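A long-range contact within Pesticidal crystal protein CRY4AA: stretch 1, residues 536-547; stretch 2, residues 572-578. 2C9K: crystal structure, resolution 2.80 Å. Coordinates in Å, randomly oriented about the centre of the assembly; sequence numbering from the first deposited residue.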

# COMPACT_ATOMS: atom_id res chain seq x y z
N VAL A 536 26.49 -13.53 -2.00
CA VAL A 536 27.07 -12.72 -3.06
C VAL A 536 26.03 -12.57 -4.15
O VAL A 536 25.37 -13.54 -4.51
CB VAL A 536 28.35 -13.39 -3.62
CG1 VAL A 536 28.76 -12.75 -4.93
CG2 VAL A 536 29.46 -13.25 -2.62
N ILE A 537 25.89 -11.36 -4.68
CA ILE A 537 24.91 -11.08 -5.72
C ILE A 537 25.49 -10.54 -7.02
O ILE A 537 26.19 -9.53 -7.02
CB ILE A 537 23.87 -10.10 -5.21
CG1 ILE A 537 24.60 -8.90 -4.57
CG2 ILE A 537 22.94 -10.80 -4.25
CD1 ILE A 537 23.71 -7.93 -3.85
N ASN A 538 25.17 -11.20 -8.12
CA ASN A 538 25.66 -10.77 -9.42
C ASN A 538 24.52 -10.27 -10.28
O ASN A 538 23.52 -10.96 -10.49
CB ASN A 538 26.39 -11.91 -10.11
CG ASN A 538 27.62 -12.34 -9.35
OD1 ASN A 538 28.57 -11.57 -9.21
ND2 ASN A 538 27.61 -13.57 -8.84
N LEU A 539 24.69 -9.05 -10.77
CA LEU A 539 23.70 -8.36 -11.59
C LEU A 539 24.21 -8.33 -13.03
O LEU A 539 25.25 -7.73 -13.31
CB LEU A 539 23.55 -6.93 -11.10
CG LEU A 539 22.21 -6.22 -10.96
CD1 LEU A 539 22.49 -4.72 -10.85
CD2 LEU A 539 21.29 -6.51 -12.13
N SER A 540 23.49 -8.98 -13.94
CA SER A 540 23.89 -8.97 -15.33
C SER A 540 22.92 -8.15 -16.14
O SER A 540 21.73 -8.48 -16.23
CB SER A 540 23.96 -10.38 -15.90
OG SER A 540 25.17 -11.03 -15.53
N ILE A 541 23.41 -7.05 -16.71
CA ILE A 541 22.58 -6.21 -17.55
C ILE A 541 23.14 -6.39 -18.96
O ILE A 541 24.12 -5.75 -19.35
CB ILE A 541 22.66 -4.73 -17.15
CG1 ILE A 541 22.28 -4.58 -15.68
CG2 ILE A 541 21.71 -3.91 -18.00
CD1 ILE A 541 22.23 -3.14 -15.20
N PRO A 542 22.54 -7.32 -19.73
CA PRO A 542 22.95 -7.62 -21.10
C PRO A 542 23.15 -6.35 -21.91
O PRO A 542 22.26 -5.51 -21.99
CB PRO A 542 21.78 -8.45 -21.61
CG PRO A 542 21.40 -9.23 -20.40
CD PRO A 542 21.42 -8.18 -19.31
N GLY A 543 24.33 -6.22 -22.51
CA GLY A 543 24.62 -5.06 -23.31
C GLY A 543 24.97 -3.81 -22.54
O GLY A 543 25.28 -2.79 -23.15
N VAL A 544 24.94 -3.86 -21.21
CA VAL A 544 25.26 -2.67 -20.41
C VAL A 544 26.38 -2.83 -19.37
O VAL A 544 27.39 -2.14 -19.43
CB VAL A 544 24.00 -2.13 -19.69
CG1 VAL A 544 24.36 -0.93 -18.84
CG2 VAL A 544 22.93 -1.76 -20.70
N ALA A 545 26.20 -3.72 -18.40
CA ALA A 545 27.23 -3.88 -17.38
C ALA A 545 27.17 -5.22 -16.66
O ALA A 545 26.30 -6.05 -16.93
CB ALA A 545 27.12 -2.75 -16.35
N GLU A 546 28.13 -5.42 -15.76
CA GLU A 546 28.20 -6.64 -14.97
C GLU A 546 28.58 -6.24 -13.55
O GLU A 546 29.75 -6.09 -13.24
CB GLU A 546 29.25 -7.59 -15.53
CG GLU A 546 29.14 -8.97 -14.95
CD GLU A 546 27.93 -9.72 -15.49
OE1 GLU A 546 27.53 -10.73 -14.87
OE2 GLU A 546 27.40 -9.31 -16.54
N LEU A 547 27.59 -6.08 -12.69
CA LEU A 547 27.85 -5.68 -11.32
C LEU A 547 27.78 -6.85 -10.35
O LEU A 547 27.05 -7.81 -10.57
CB LEU A 547 26.84 -4.61 -10.90
CG LEU A 547 26.67 -3.41 -11.83
CD1 LEU A 547 26.05 -3.84 -13.16
CD2 LEU A 547 25.78 -2.38 -11.15
N GLU A 572 25.29 -0.58 -2.46
CA GLU A 572 25.35 -0.06 -3.81
C GLU A 572 26.48 -0.72 -4.59
O GLU A 572 27.57 -0.93 -4.06
CB GLU A 572 25.59 1.44 -3.74
CG GLU A 572 25.43 2.20 -5.02
CD GLU A 572 25.61 3.69 -4.80
OE1 GLU A 572 24.92 4.26 -3.93
OE2 GLU A 572 26.45 4.30 -5.51
N PHE A 573 26.23 -1.06 -5.85
CA PHE A 573 27.26 -1.67 -6.67
C PHE A 573 28.25 -0.58 -7.06
O PHE A 573 27.88 0.58 -7.22
CB PHE A 573 26.66 -2.29 -7.92
CG PHE A 573 25.71 -3.41 -7.65
CD1 PHE A 573 24.34 -3.18 -7.60
CD2 PHE A 573 26.18 -4.70 -7.46
CE1 PHE A 573 23.45 -4.23 -7.38
CE2 PHE A 573 25.30 -5.76 -7.25
CZ PHE A 573 23.93 -5.52 -7.21
N SER A 574 29.51 -0.96 -7.24
CA SER A 574 30.55 -0.00 -7.60
C SER A 574 30.46 0.52 -9.02
O SER A 574 30.24 1.72 -9.24
CB SER A 574 31.92 -0.62 -7.35
OG SER A 574 32.05 -1.86 -8.02
N ASN A 575 30.63 -0.35 -10.00
CA ASN A 575 30.57 0.07 -11.40
C ASN A 575 29.25 0.75 -11.77
O ASN A 575 28.19 0.40 -11.25
CB ASN A 575 30.82 -1.13 -12.32
CG ASN A 575 29.96 -2.33 -11.97
OD1 ASN A 575 29.94 -2.78 -10.83
ND2 ASN A 575 29.24 -2.85 -12.96
N GLU A 576 29.33 1.73 -12.66
CA GLU A 576 28.14 2.45 -13.09
C GLU A 576 27.60 1.96 -14.43
O GLU A 576 28.30 1.31 -15.20
CB GLU A 576 28.42 3.95 -13.17
CG GLU A 576 29.59 4.34 -14.06
CD GLU A 576 29.74 5.84 -14.19
OE1 GLU A 576 28.96 6.45 -14.96
OE2 GLU A 576 30.62 6.42 -13.51
N VAL A 577 26.35 2.29 -14.69
CA VAL A 577 25.70 1.88 -15.92
C VAL A 577 25.12 3.11 -16.64
O VAL A 577 24.83 4.14 -16.03
CB VAL A 577 24.57 0.89 -15.60
CG1 VAL A 577 25.04 -0.10 -14.54
CG2 VAL A 577 23.34 1.63 -15.10
N LYS A 578 24.97 3.00 -17.95
CA LYS A 578 24.42 4.07 -18.74
C LYS A 578 23.35 3.49 -19.65
O LYS A 578 23.57 2.48 -20.33
CB LYS A 578 25.51 4.76 -19.57
CG LYS A 578 26.29 3.86 -20.53
CD LYS A 578 27.24 2.90 -19.80
CE LYS A 578 26.61 1.53 -19.55
NZ LYS A 578 27.42 0.71 -18.59

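A β-hairpin has two faces, and alternation along its strands decides what each face offers; this contact from a pesticidal crystal protein shows how a passing segment can use one of them. In stretch 1, strand 536-541 turns back through Pro542, Gly543 and Val544 into the strand beginning at Ala545. Reciprocal backbone hydrogen bonds, Leu539 N to Leu547 O (2.7 Å) and Leu547 N to Leu539 O (2.9 Å), tie the two arms together. Ile537, Leu539 and Ile541 direct their CA-to-CB bonds toward stretch 2, as do Ala545 and Leu547, whereas Asn538 and Glu546 point away.

No backbone hydrogen bond joins the two stretches, so the fit depends largely on side-chain shape. Two apolar bumps on stretch 2 do most of the filling. The Phe573 ring reaches across to the first arm, where its CE1 lies 3.6 Å from Leu539 CD1 and its CZ 4.1 Å from Ile537 CD1; the carbonyl Ile537 O sits at the ring edge, 3.9 Å from Phe573 CE2. Leu547 closes in on the base of the same side chain, its CD2 3.3 Å from Phe573 CB.

Val577 makes the second bump. Its CG1 enters a shallow hollow lined by Ala545 CB at 3.8 Å, Leu547 CD1 at 4.1 Å and Ile541 CD1 at 4.2 Å, while Val544 CG1 approaches Val577 CB to 3.7 Å. Leu547 thus touches both bumps. The backbones keep a similar spacing at both positions: Ala545 CA and Val577 CA are 6.1 Å apart, Leu547 CA and Phe573 CA 6.2 Å.

Polarity enters near the turn. Lys578 starts out sideways, but its chain bends back past Val544, CE lying 3.4 Å from Val544 CG1, and NZ donates a 3.0 Å hydrogen bond to Val544 O. One flexible side chain thereby combines apolar packing with a polar tether.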